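Local atomic coordinates of RNA-dependent RNA polymerase (Qualyub virus, PDB entry 6DX1), a protein that probably acts, through its viral OTU cysteine protease domain, as a deubiquitinase that cleaves ubiquitin from modified proteins. Residues 13-18 with 107-112; 99-104 with 130-135; 63-68 with 90-95; 70-75 with 83-88; 28-33 with 116-121. All coordinates share one frame; numbering follows the deposited sequence.

Interaction 1. Residues 13-18 with 107-112; sequences VFDNCS and LSKLLK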
# COMPACT_ATOMS: atom_id res chain seq x y z
N VAL A 13 -1.19 11.22 -10.66
CA VAL A 13 -1.51 11.99 -9.45
C VAL A 13 -0.33 12.85 -9.02
O VAL A 13 -0.44 14.08 -8.95
CB VAL A 13 -1.98 11.05 -8.31
CG1 VAL A 13 -2.12 11.83 -7.00
CG2 VAL A 13 -3.30 10.39 -8.67
N PHE A 14 0.81 12.22 -8.72
CA PHE A 14 1.96 12.87 -8.10
C PHE A 14 3.13 11.90 -8.12
O PHE A 14 2.98 10.76 -7.67
CB PHE A 14 1.63 13.26 -6.66
CG PHE A 14 2.77 13.94 -5.94
CD1 PHE A 14 3.67 13.21 -5.19
CD2 PHE A 14 2.91 15.32 -6.00
CE1 PHE A 14 4.72 13.83 -4.53
CE2 PHE A 14 3.96 15.95 -5.34
CZ PHE A 14 4.86 15.20 -4.60
N ASP A 15 4.29 12.32 -8.63
CA ASP A 15 5.49 11.48 -8.66
C ASP A 15 5.15 10.11 -9.25
O ASP A 15 4.68 10.02 -10.38
CB ASP A 15 6.09 11.39 -7.26
CG ASP A 15 7.46 10.71 -7.25
OD1 ASP A 15 8.38 11.15 -7.97
OD2 ASP A 15 7.62 9.73 -6.50
N ASN A 16 5.37 9.02 -8.50
CA ASN A 16 5.11 7.70 -9.06
C ASN A 16 3.70 7.18 -8.76
O ASN A 16 3.44 6.00 -8.97
CB ASN A 16 6.18 6.68 -8.60
CG ASN A 16 5.97 6.18 -7.17
OD1 ASN A 16 5.37 6.84 -6.33
ND2 ASN A 16 6.50 4.98 -6.89
N CYS A 17 2.79 8.06 -8.35
CA CYS A 17 1.43 7.68 -7.97
C CYS A 17 0.45 8.01 -9.09
O CYS A 17 0.50 9.11 -9.65
CB CYS A 17 1.02 8.40 -6.68
SG CYS A 17 -0.67 8.06 -6.16
N SER A 18 -0.41 7.05 -9.42
CA SER A 18 -1.49 7.26 -10.38
C SER A 18 -2.77 6.64 -9.84
O SER A 18 -2.75 5.87 -8.87
CB SER A 18 -1.13 6.69 -11.76
OG SER A 18 -0.77 5.30 -11.68
N LEU A 107 7.55 1.92 0.24
CA LEU A 107 7.78 0.51 -0.06
C LEU A 107 7.93 0.27 -1.56
O LEU A 107 8.72 -0.60 -1.97
CB LEU A 107 6.64 -0.34 0.51
CG LEU A 107 6.72 -0.41 2.03
CD1 LEU A 107 5.36 -0.79 2.61
CD2 LEU A 107 7.79 -1.40 2.45
N SER A 108 7.19 1.00 -2.40
CA SER A 108 7.36 0.82 -3.84
C SER A 108 8.79 1.11 -4.27
O SER A 108 9.33 0.44 -5.17
CB SER A 108 6.37 1.72 -4.61
OG SER A 108 6.73 3.08 -4.51
N LYS A 109 9.44 2.07 -3.61
CA LYS A 109 10.79 2.48 -3.97
C LYS A 109 11.86 1.64 -3.29
O LYS A 109 12.92 1.40 -3.88
CB LYS A 109 10.97 3.97 -3.66
CG LYS A 109 10.05 4.83 -4.54
CD LYS A 109 10.02 6.31 -4.16
CE LYS A 109 9.25 7.11 -5.22
NZ LYS A 109 9.13 8.56 -4.84
N LEU A 110 11.59 1.17 -2.06
CA LEU A 110 12.52 0.27 -1.39
C LEU A 110 12.52 -1.11 -2.04
O LEU A 110 13.59 -1.67 -2.34
CB LEU A 110 12.14 0.15 0.09
CG LEU A 110 12.80 -1.00 0.87
CD1 LEU A 110 14.29 -0.79 1.04
CD2 LEU A 110 12.14 -1.19 2.23
N LEU A 111 11.34 -1.67 -2.26
CA LEU A 111 11.23 -3.03 -2.78
C LEU A 111 11.30 -3.10 -4.29
O LEU A 111 11.43 -4.20 -4.84
CB LEU A 111 9.91 -3.66 -2.30
CG LEU A 111 9.75 -3.71 -0.78
CD1 LEU A 111 8.33 -4.10 -0.43
CD2 LEU A 111 10.75 -4.69 -0.16
N LYS A 112 11.22 -1.95 -4.98
CA LYS A 112 11.26 -1.89 -6.44
C LYS A 112 10.13 -2.71 -7.06
O LYS A 112 10.32 -3.50 -7.98
CB LYS A 112 12.63 -2.34 -6.97
CG LYS A 112 13.78 -1.52 -6.41
CD LYS A 112 13.72 -0.07 -6.88
CE LYS A 112 15.05 0.64 -6.69
NZ LYS A 112 15.14 1.41 -5.43
O HOH W 1 10.88 10.24 -6.71
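Asp15 and Lys109 approach from opposite directions, joining the turn of a beta hairpin to the last turns of helix 101-111 in this OTU protease fold. The hairpin of strands 11-14 and 17-25 closes through a type II' turn from Phe14 to Cys17, which presents its two middle residues, Asp15 and Asn16, to the helix. The long, extended chain of Lys109 suits its place because it can carry a charge from the helix to the acidic turn: NZ reaches Asp15 OD2 at 2.5 Å, a short salt bridge on the syn side of the carboxylate, tilted 22° from its plane. A water links the other oxygen, OD1, back to the same ammonium group, and Glu105 and the carbonyl of Glu74 also hold NZ. Asn16, its chi1 of 78° directing the amide at the helix, runs obliquely to the lysine chain. Ser108 OG, bonded more strongly to the carbonyl of Glu105, lies within the amide plane of Asn16 and accepts from ND2 at 3.1 Å with an N-H...O angle of 153°.

Interaction 2. Residues 99-104 with 130-135; sequences GGSVEA and IRWGDG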
# COMPACT_ATOMS: atom_id res chain seq x y z
N GLY A 99 -0.78 3.29 8.87
CA GLY A 99 -0.06 3.28 7.62
C GLY A 99 -0.96 3.54 6.42
O GLY A 99 -2.19 3.42 6.48
N GLY A 100 -0.34 3.92 5.31
CA GLY A 100 -1.11 4.20 4.11
C GLY A 100 -0.27 4.70 2.96
O GLY A 100 0.79 4.13 2.68
N SER A 101 -0.73 5.77 2.31
CA SER A 101 -0.09 6.28 1.09
C SER A 101 1.37 6.65 1.31
O SER A 101 2.20 6.49 0.41
CB SER A 101 -0.86 7.49 0.57
OG SER A 101 -2.20 7.12 0.29
N VAL A 102 1.71 7.19 2.49
CA VAL A 102 3.10 7.52 2.77
C VAL A 102 3.98 6.28 2.63
O VAL A 102 5.02 6.30 1.96
CB VAL A 102 3.23 8.15 4.17
CG1 VAL A 102 4.68 8.24 4.60
CG2 VAL A 102 2.59 9.54 4.17
N GLU A 103 3.57 5.18 3.25
CA GLU A 103 4.37 3.96 3.22
C GLU A 103 4.25 3.23 1.89
O GLU A 103 5.18 2.50 1.51
CB GLU A 103 3.94 3.06 4.37
CG GLU A 103 4.42 3.57 5.73
CD GLU A 103 3.58 4.72 6.30
OE1 GLU A 103 2.38 4.86 5.95
OE2 GLU A 103 4.12 5.49 7.11
N ALA A 104 3.13 3.38 1.18
CA ALA A 104 3.04 2.80 -0.16
C ALA A 104 4.11 3.38 -1.07
O ALA A 104 4.77 2.64 -1.81
CB ALA A 104 1.64 3.01 -0.74
N ILE A 130 -5.62 3.03 -6.69
CA ILE A 130 -4.54 4.01 -6.63
C ILE A 130 -3.25 3.21 -6.55
O ILE A 130 -3.18 2.18 -5.87
CB ILE A 130 -4.69 5.00 -5.46
CG1 ILE A 130 -3.55 6.01 -5.45
CG2 ILE A 130 -4.79 4.30 -4.15
CD1 ILE A 130 -3.97 7.37 -4.87
N ARG A 131 -2.24 3.65 -7.29
CA ARG A 131 -1.09 2.81 -7.57
C ARG A 131 0.19 3.60 -7.39
O ARG A 131 0.25 4.77 -7.78
CB ARG A 131 -1.20 2.27 -9.01
CG ARG A 131 0.03 1.68 -9.64
CD ARG A 131 -0.31 1.29 -11.09
NE ARG A 131 -0.28 2.42 -12.02
CZ ARG A 131 0.15 2.32 -13.27
NH1 ARG A 131 0.56 1.14 -13.72
NH2 ARG A 131 0.17 3.38 -14.07
N TRP A 132 1.21 2.97 -6.79
CA TRP A 132 2.56 3.52 -6.73
C TRP A 132 3.47 2.59 -7.53
O TRP A 132 3.62 1.42 -7.16
CB TRP A 132 3.06 3.66 -5.29
CG TRP A 132 2.33 4.71 -4.53
CD1 TRP A 132 2.75 5.98 -4.29
CD2 TRP A 132 1.03 4.59 -3.93
NE1 TRP A 132 1.80 6.67 -3.58
CE2 TRP A 132 0.73 5.84 -3.35
CE3 TRP A 132 0.10 3.55 -3.82
CZ2 TRP A 132 -0.46 6.09 -2.67
CZ3 TRP A 132 -1.09 3.79 -3.15
CH2 TRP A 132 -1.36 5.06 -2.58
N GLY A 133 4.06 3.11 -8.60
CA GLY A 133 4.83 2.31 -9.54
C GLY A 133 4.07 2.09 -10.84
O GLY A 133 2.90 2.45 -10.99
N ASP A 134 4.76 1.45 -11.80
CA ASP A 134 4.28 1.34 -13.17
C ASP A 134 3.80 -0.05 -13.56
O ASP A 134 3.48 -0.28 -14.73
CB ASP A 134 5.38 1.77 -14.15
CG ASP A 134 5.69 3.24 -14.09
OD1 ASP A 134 6.78 3.60 -13.60
OD2 ASP A 134 4.84 4.05 -14.52
N GLY A 135 3.73 -0.99 -12.62
CA GLY A 135 3.37 -2.35 -12.95
C GLY A 135 1.87 -2.57 -12.98
O GLY A 135 1.05 -1.68 -12.74
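Trp132 meets Ala104 and Ser101 and carries the contact from the end of its strand. Before it come Ile130, whose side chain packs on Phe117 and Cys17, and Arg131, which points away from the helix and whose NH1 donates to Gly135 O at 3.0 Å, bracing the turn that follows the strand. At Trp132 itself, CG stands anti to the carbonyl carbon (chi1 -69°), and the indole lies beneath the first turns of helix 101-111, which packs against the central sheet of the OTU fold. Ala104 CB sits over one face, 3.6 Å from the centroid of the six-membered ring and 16° off its normal, a CH-pi contact that the small methyl allows at close range. The carbonyl O of Ser101 lies above the same face, also offset toward the rim, while Ser101 CB approaches Trp132 CZ2 obliquely at 3.6 Å. Beyond the ring, Gly133 takes a phi of 106°, a backbone shape that suits glycine, and Gly135 N donates to Thr114 OG1.

Interaction 3. Residues 63-68 with 90-95; sequences MCREFA and RESKRE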
# COMPACT_ATOMS: atom_id res chain seq x y z
N MET A 63 11.49 -1.11 8.30
CA MET A 63 12.17 -0.93 7.02
C MET A 63 11.74 0.37 6.35
O MET A 63 12.54 0.98 5.64
CB MET A 63 11.93 -2.14 6.10
CG MET A 63 10.52 -2.29 5.58
SD MET A 63 10.31 -3.76 4.53
CE MET A 63 10.78 -5.09 5.65
N CYS A 64 10.51 0.82 6.60
CA CYS A 64 10.09 2.12 6.09
C CYS A 64 10.89 3.26 6.72
O CYS A 64 11.34 4.18 6.03
CB CYS A 64 8.60 2.33 6.35
SG CYS A 64 7.53 1.33 5.27
N ARG A 65 11.07 3.21 8.05
CA ARG A 65 11.86 4.25 8.71
C ARG A 65 13.29 4.25 8.20
O ARG A 65 13.88 5.32 7.99
CB ARG A 65 11.83 4.03 10.22
CG ARG A 65 10.54 4.45 10.87
CD ARG A 65 10.62 4.34 12.39
NE ARG A 65 10.52 2.96 12.86
CZ ARG A 65 9.39 2.37 13.24
NH1 ARG A 65 8.24 3.05 13.21
NH2 ARG A 65 9.39 1.12 13.66
N GLU A 66 13.86 3.06 7.99
CA GLU A 66 15.25 2.98 7.55
C GLU A 66 15.42 3.53 6.14
O GLU A 66 16.41 4.23 5.86
CB GLU A 66 15.75 1.55 7.63
CG GLU A 66 16.12 1.15 9.05
CD GLU A 66 16.11 -0.34 9.27
OE1 GLU A 66 16.20 -0.76 10.45
OE2 GLU A 66 16.02 -1.10 8.28
N PHE A 67 14.49 3.22 5.23
CA PHE A 67 14.59 3.77 3.88
C PHE A 67 14.38 5.28 3.88
O PHE A 67 14.99 5.99 3.07
CB PHE A 67 13.58 3.09 2.96
CG PHE A 67 13.82 3.35 1.49
CD1 PHE A 67 14.87 2.72 0.83
CD2 PHE A 67 12.99 4.20 0.78
CE1 PHE A 67 15.09 2.95 -0.53
CE2 PHE A 67 13.20 4.43 -0.58
CZ PHE A 67 14.25 3.80 -1.23
N ALA A 68 13.52 5.79 4.76
CA ALA A 68 13.37 7.23 4.86
C ALA A 68 14.70 7.89 5.24
O ALA A 68 15.03 8.97 4.74
CB ALA A 68 12.29 7.58 5.89
N ARG A 90 9.76 9.56 14.37
CA ARG A 90 9.08 9.93 15.60
C ARG A 90 7.59 9.66 15.51
O ARG A 90 7.00 9.05 16.41
CB ARG A 90 9.36 11.40 15.93
CG ARG A 90 8.46 12.08 16.94
CD ARG A 90 8.96 13.50 17.24
NE ARG A 90 10.37 13.67 16.86
CZ ARG A 90 10.80 14.55 15.96
NH1 ARG A 90 9.92 15.34 15.37
NH2 ARG A 90 12.10 14.65 15.62
N GLU A 91 6.96 10.08 14.41
CA GLU A 91 5.52 9.93 14.28
C GLU A 91 5.12 8.48 14.00
O GLU A 91 4.11 8.00 14.52
CB GLU A 91 4.99 10.84 13.17
CG GLU A 91 5.09 12.32 13.53
CD GLU A 91 4.21 12.68 14.70
OE1 GLU A 91 3.02 12.29 14.69
OE2 GLU A 91 4.71 13.34 15.64
N SER A 92 5.90 7.76 13.18
CA SER A 92 5.49 6.41 12.84
C SER A 92 5.66 5.44 14.00
O SER A 92 5.04 4.37 13.98
CB SER A 92 6.28 5.90 11.62
OG SER A 92 7.67 5.83 11.90
N LYS A 93 6.47 5.78 15.00
CA LYS A 93 6.58 4.95 16.19
C LYS A 93 5.46 5.19 17.18
O LYS A 93 5.33 4.43 18.15
CB LYS A 93 7.93 5.19 16.89
CG LYS A 93 9.13 4.60 16.18
CD LYS A 93 10.41 5.13 16.79
CE LYS A 93 11.64 4.45 16.22
NZ LYS A 93 12.87 5.23 16.54
N ARG A 94 4.64 6.22 16.97
CA ARG A 94 3.65 6.58 17.97
C ARG A 94 2.52 5.57 18.00
O ARG A 94 2.12 5.01 16.97
CB ARG A 94 3.08 7.99 17.71
CG ARG A 94 4.08 9.10 17.91
CD ARG A 94 4.88 8.76 19.12
NE ARG A 94 6.28 8.44 18.79
CZ ARG A 94 7.05 7.64 19.52
NH1 ARG A 94 6.58 7.02 20.58
NH2 ARG A 94 8.30 7.39 19.12
N GLU A 95 2.01 5.33 19.21
CA GLU A 95 0.76 4.60 19.36
C GLU A 95 -0.33 5.34 18.60
O GLU A 95 -0.49 6.56 18.75
CB GLU A 95 0.40 4.50 20.85
CG GLU A 95 1.61 4.54 21.79
CD GLU A 95 1.22 4.59 23.27
OE1 GLU A 95 0.15 5.16 23.60
OE2 GLU A 95 2.00 4.08 24.10
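Arg65 bends at chi3 (-76°) and thereby turns the edge of its guanidinium to Ser92, whose own chi1 of 63° sets OG toward the arginine. The contact is a helix-to-helix junction within the OTU domain, between the middle of helix 57-70 and the C-terminal turn of helix 85-92. Arg65 NH1 donates to Ser92 OG at 3.1 Å along a fairly straight path (162°), with the oxygen close to the guanidinium plane. That hydroxyl is also bonded to the carbonyl of Tyr88, its stronger partner, so a small serine can serve both its own helix and the neighbouring one. Asn62 OD1 accepts from NH2, the other terminal nitrogen of the arginine, and thus helps to fix the rotation of the group. Arginine suits this buried position because its long chain reaches across to helix 85-92 while its flat end keeps polar partners. The aliphatic part of Lys93 crosses over one guanidinium face, and Lys93 CG comes to 3.5 Å from Arg65 NH1.

Interaction 4. Residues 70-75 with 83-88; sequences TNWDEL and QDPEHY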
# COMPACT_ATOMS: atom_id res chain seq x y z
N THR A 70 17.89 6.55 4.74
CA THR A 70 18.98 6.34 3.78
C THR A 70 18.68 6.94 2.42
O THR A 70 19.61 7.24 1.66
CB THR A 70 19.27 4.84 3.63
OG1 THR A 70 18.10 4.17 3.13
CG2 THR A 70 19.66 4.23 4.98
N ASN A 71 17.40 7.14 2.09
CA ASN A 71 16.99 7.51 0.74
C ASN A 71 15.98 8.64 0.77
O ASN A 71 15.10 8.71 -0.09
CB ASN A 71 16.43 6.29 0.00
CG ASN A 71 17.49 5.25 -0.32
OD1 ASN A 71 18.03 4.59 0.57
ND2 ASN A 71 17.78 5.09 -1.61
N TRP A 72 16.11 9.55 1.74
CA TRP A 72 15.15 10.63 1.92
C TRP A 72 14.91 11.41 0.63
O TRP A 72 13.77 11.80 0.33
CB TRP A 72 15.64 11.57 3.02
CG TRP A 72 14.70 12.69 3.35
CD1 TRP A 72 14.88 14.02 3.07
CD2 TRP A 72 13.45 12.59 4.04
NE1 TRP A 72 13.82 14.75 3.54
CE2 TRP A 72 12.93 13.90 4.15
CE3 TRP A 72 12.72 11.53 4.59
CZ2 TRP A 72 11.71 14.17 4.77
CZ3 TRP A 72 11.51 11.80 5.21
CH2 TRP A 72 11.02 13.11 5.29
N ASP A 73 15.97 11.62 -0.16
CA ASP A 73 15.87 12.47 -1.34
C ASP A 73 14.92 11.91 -2.39
O ASP A 73 14.44 12.67 -3.24
CB ASP A 73 17.25 12.66 -1.98
CG ASP A 73 18.12 13.62 -1.21
OD1 ASP A 73 17.58 14.38 -0.37
OD2 ASP A 73 19.35 13.63 -1.44
N GLU A 74 14.63 10.61 -2.36
CA GLU A 74 13.77 9.99 -3.36
C GLU A 74 12.30 9.95 -2.97
O GLU A 74 11.53 9.25 -3.62
CB GLU A 74 14.23 8.55 -3.66
CG GLU A 74 15.73 8.34 -3.78
CD GLU A 74 16.10 6.87 -3.86
OE1 GLU A 74 15.20 6.02 -4.06
OE2 GLU A 74 17.29 6.55 -3.71
N LEU A 75 11.89 10.68 -1.92
CA LEU A 75 10.57 10.50 -1.32
C LEU A 75 9.75 11.79 -1.29
O LEU A 75 9.33 12.25 -0.22
CB LEU A 75 10.72 9.93 0.09
CG LEU A 75 11.37 8.55 0.18
CD1 LEU A 75 11.68 8.22 1.63
CD2 LEU A 75 10.46 7.48 -0.43
N GLN A 83 9.05 16.63 7.97
CA GLN A 83 10.12 17.59 7.76
C GLN A 83 11.44 16.90 7.42
O GLN A 83 12.23 17.43 6.63
CB GLN A 83 10.29 18.47 9.00
CG GLN A 83 9.25 19.55 9.13
CD GLN A 83 9.73 20.70 10.00
OE1 GLN A 83 9.20 21.81 9.94
NE2 GLN A 83 10.74 20.44 10.82
N ASP A 84 11.70 15.74 8.01
CA ASP A 84 12.97 15.06 7.86
C ASP A 84 12.80 13.62 8.32
O ASP A 84 11.75 13.26 8.88
CB ASP A 84 14.08 15.78 8.65
CG ASP A 84 13.64 16.18 10.05
OD1 ASP A 84 13.13 15.32 10.79
OD2 ASP A 84 13.84 17.36 10.42
N PRO A 85 13.79 12.75 8.07
CA PRO A 85 13.62 11.34 8.48
C PRO A 85 13.37 11.17 9.97
O PRO A 85 12.63 10.26 10.36
CB PRO A 85 14.94 10.69 8.06
CG PRO A 85 15.44 11.52 6.95
CD PRO A 85 15.02 12.93 7.27
N GLU A 86 13.95 12.03 10.81
CA GLU A 86 13.75 11.91 12.25
C GLU A 86 12.31 12.22 12.62
O GLU A 86 11.74 11.57 13.51
CB GLU A 86 14.73 12.83 12.99
CG GLU A 86 16.20 12.69 12.54
CD GLU A 86 16.48 13.41 11.22
OE1 GLU A 86 17.49 13.09 10.55
OE2 GLU A 86 15.69 14.29 10.85
N HIS A 87 11.71 13.21 11.96
CA HIS A 87 10.30 13.51 12.18
C HIS A 87 9.41 12.33 11.78
O HIS A 87 8.49 11.96 12.52
CB HIS A 87 9.92 14.78 11.40
CG HIS A 87 8.48 15.18 11.54
ND1 HIS A 87 7.84 15.99 10.62
CD2 HIS A 87 7.55 14.89 12.49
CE1 HIS A 87 6.59 16.17 10.99
NE2 HIS A 87 6.39 15.51 12.12
N TYR A 88 9.68 11.72 10.62
CA TYR A 88 8.90 10.55 10.22
C TYR A 88 9.05 9.41 11.21
O TYR A 88 8.06 8.76 11.58
CB TYR A 88 9.30 10.09 8.81
CG TYR A 88 8.63 8.79 8.44
CD1 TYR A 88 7.26 8.76 8.21
CD2 TYR A 88 9.34 7.60 8.37
CE1 TYR A 88 6.62 7.58 7.90
CE2 TYR A 88 8.71 6.40 8.05
CZ TYR A 88 7.34 6.41 7.83
OH TYR A 88 6.67 5.24 7.52
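Trp72 and Pro85 mark the closest backbone approach, their CA atoms 6.8 Å apart, where a short 3-10 turn after helix 57-70 meets the N-terminus of helix 85-92. Asp84 is the N-cap of that helix: its OD1 accepts from His87 N at 2.8 Å, nearly along the C-O axis. Gln83 N in turn donates to His87 ND1, in the plane of the imidazole, which braces the entry to the helix. Trp72, with CG anti to the backbone N (chi1 -177°), lays its indole across this start. Pro85 CD stands over the face of the six-membered ring, 3.8 Å from its centroid and 19° off the normal, in a CH-pi contact. Pro85 CG touches Trp72 CE3 at 3.6 Å, and Asp84 CA lies above the same face nearer the rim, 3.5 Å from Trp72 CZ2. Proline suits a first helical turn, where no backbone N-H is needed. Its CD hydrogens, next to the nitrogen, are probably slightly positive and suit the electron-rich indole, so the contact probably rests on dispersion with a weak electrostatic share.

Interaction 5. Residues 28-33 with 116-121; sequences EFFNKE and IFWKCE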
# COMPACT_ATOMS: atom_id res chain seq x y z
N GLU A 28 -12.81 -12.54 -8.79
CA GLU A 28 -12.47 -13.08 -10.09
C GLU A 28 -10.96 -13.06 -10.34
O GLU A 28 -10.46 -13.86 -11.14
CB GLU A 28 -13.23 -12.33 -11.19
CG GLU A 28 -12.50 -12.20 -12.54
CD GLU A 28 -13.39 -11.70 -13.68
OE1 GLU A 28 -14.13 -10.70 -13.48
OE2 GLU A 28 -13.32 -12.28 -14.78
N PHE A 29 -10.21 -12.22 -9.60
CA PHE A 29 -8.79 -12.05 -9.82
C PHE A 29 -7.92 -12.33 -8.60
O PHE A 29 -6.71 -12.48 -8.76
CB PHE A 29 -8.48 -10.61 -10.27
CG PHE A 29 -9.15 -10.24 -11.55
CD1 PHE A 29 -8.58 -10.60 -12.76
CD2 PHE A 29 -10.35 -9.56 -11.56
CE1 PHE A 29 -9.19 -10.28 -13.96
CE2 PHE A 29 -10.97 -9.23 -12.75
CZ PHE A 29 -10.39 -9.59 -13.95
N PHE A 30 -8.50 -12.40 -7.41
CA PHE A 30 -7.73 -12.46 -6.18
C PHE A 30 -8.41 -13.37 -5.17
O PHE A 30 -9.63 -13.55 -5.18
CB PHE A 30 -7.62 -11.10 -5.48
CG PHE A 30 -6.99 -10.01 -6.30
CD1 PHE A 30 -5.61 -9.91 -6.42
CD2 PHE A 30 -7.79 -9.02 -6.87
CE1 PHE A 30 -5.04 -8.86 -7.13
CE2 PHE A 30 -7.22 -7.98 -7.58
CZ PHE A 30 -5.85 -7.90 -7.71
N ASN A 31 -7.60 -13.89 -4.24
CA ASN A 31 -8.09 -14.41 -2.97
C ASN A 31 -7.70 -13.43 -1.87
O ASN A 31 -6.58 -12.93 -1.85
CB ASN A 31 -7.49 -15.80 -2.69
CG ASN A 31 -7.90 -16.83 -3.72
OD1 ASN A 31 -9.08 -16.96 -4.03
ND2 ASN A 31 -6.93 -17.54 -4.27
N LYS A 32 -8.64 -13.15 -0.96
CA LYS A 32 -8.40 -12.19 0.11
C LYS A 32 -7.86 -12.90 1.35
O LYS A 32 -8.31 -14.00 1.70
CB LYS A 32 -9.70 -11.45 0.46
CG LYS A 32 -9.54 -10.43 1.57
CD LYS A 32 -10.85 -9.72 1.85
CE LYS A 32 -11.88 -10.68 2.42
NZ LYS A 32 -13.02 -9.96 3.04
N GLU A 33 -6.86 -12.29 1.98
CA GLU A 33 -6.35 -12.73 3.27
C GLU A 33 -6.53 -11.60 4.27
O GLU A 33 -5.98 -10.50 4.07
CB GLU A 33 -4.89 -13.17 3.18
CG GLU A 33 -4.70 -14.34 2.20
CD GLU A 33 -3.33 -14.96 2.22
OE1 GLU A 33 -2.46 -14.50 2.99
OE2 GLU A 33 -3.11 -15.93 1.46
N ILE A 116 -0.62 -1.36 -4.99
CA ILE A 116 -1.94 -0.92 -5.44
C ILE A 116 -2.94 -1.04 -4.29
O ILE A 116 -3.00 -2.08 -3.62
CB ILE A 116 -2.43 -1.72 -6.65
CG1 ILE A 116 -1.39 -1.68 -7.77
CG2 ILE A 116 -3.76 -1.14 -7.15
CD1 ILE A 116 -1.76 -2.63 -8.93
N PHE A 117 -3.71 0.03 -4.07
CA PHE A 117 -4.88 0.02 -3.18
C PHE A 117 -6.13 -0.10 -4.04
O PHE A 117 -6.42 0.80 -4.84
CB PHE A 117 -5.00 1.32 -2.38
CG PHE A 117 -3.86 1.63 -1.44
CD1 PHE A 117 -2.82 0.74 -1.20
CD2 PHE A 117 -3.86 2.86 -0.77
CE1 PHE A 117 -1.79 1.08 -0.31
CE2 PHE A 117 -2.84 3.20 0.12
CZ PHE A 117 -1.81 2.32 0.35
N TRP A 118 -6.91 -1.16 -3.82
CA TRP A 118 -8.14 -1.39 -4.56
C TRP A 118 -9.32 -1.07 -3.65
O TRP A 118 -9.55 -1.77 -2.65
CB TRP A 118 -8.20 -2.84 -5.05
CG TRP A 118 -7.11 -3.28 -5.98
CD1 TRP A 118 -6.07 -4.13 -5.69
CD2 TRP A 118 -6.98 -2.95 -7.37
NE1 TRP A 118 -5.29 -4.34 -6.83
CE2 TRP A 118 -5.83 -3.62 -7.86
CE3 TRP A 118 -7.72 -2.14 -8.25
CZ2 TRP A 118 -5.41 -3.51 -9.20
CZ3 TRP A 118 -7.29 -2.03 -9.57
CH2 TRP A 118 -6.15 -2.70 -10.03
N LYS A 119 -10.09 -0.04 -4.00
CA LYS A 119 -11.18 0.44 -3.15
C LYS A 119 -12.39 -0.47 -3.24
O LYS A 119 -12.90 -0.75 -4.34
CB LYS A 119 -11.58 1.86 -3.58
CG LYS A 119 -12.77 2.42 -2.80
CD LYS A 119 -13.22 3.75 -3.42
CE LYS A 119 -14.30 4.41 -2.57
NZ LYS A 119 -14.88 5.58 -3.27
N CYS A 120 -12.89 -0.92 -2.09
CA CYS A 120 -14.02 -1.84 -2.08
C CYS A 120 -14.85 -1.58 -0.83
O CYS A 120 -14.32 -1.66 0.28
CB CYS A 120 -13.54 -3.30 -2.11
SG CYS A 120 -14.86 -4.55 -1.92
N GLU A 121 -16.14 -1.29 -1.01
CA GLU A 121 -17.00 -0.92 0.11
C GLU A 121 -18.09 -1.93 0.42
O GLU A 121 -18.78 -1.78 1.44
CB GLU A 121 -17.61 0.45 -0.16
CG GLU A 121 -16.51 1.46 -0.40
CD GLU A 121 -17.03 2.83 -0.73
OE1 GLU A 121 -17.52 3.03 -1.87
OE2 GLU A 121 -16.95 3.71 0.16
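The central mixed beta-sheet of the OTU fold brings Phe30 and Trp118 together, although their strands, 30-33 at one edge and 114-120 in the interior, are not neighbours in it. Their CA atoms lie 11.2 Å apart, a distance that two large aromatic side chains can bridge. Both side chains leave beside the backbone N (chi1 -58° for Phe30 and -61° for Trp118), which directs the two rings toward each other across the intervening strands 140-146 and 150-156. The side chains cross at about a right angle, with the far end of the phenyl ring over one face of the indole. Phe30 CZ comes to 3.7 Å from Trp118 NE1, and Phe30 CE2 stands 4.1 Å above the indole plane toward its rim. The planes meet at 49° with the centroid of the phenyl ring 5.3 Å from that of the five-membered ring, an oblique pairing. Ile116 CG2 packs on the opposite indole face, so the tryptophan is sandwiched. Its N-H is satisfied by Asn142 OD1, which holds the ring by a polar bond although it is buried. Around the pair, Leu154 of strand 150-156 touches both rings, Asn142 of strand 140-146 also packs against Phe30, and Val126 of strand 125-132 lies against Trp118.

In the fold
Interactions 1 and 2 are close neighbours, their centres 5 Å apart: both use helix 101-111 and both reach the sheet, through adjoining strands 17-25 and 125-132. Interaction 5 lies farther along the same sheet, about 15 Å from interaction 2 between centres, and meets it through a probable backbone hydrogen bond between Ile130 O and Phe117 N. Interactions 3 and 4 share helix 85-92 in the helical part of the domain, with centres about 10 Å apart; 4 is nested within 3 along the chain, and both within the loops closed by 1 and 5. Helix 101-111 joins the two regions, with Tyr88 OH hydrogen-bonded to Glu103 OE2. The set thus ties the helical lobe to the sheet of a single OTU domain.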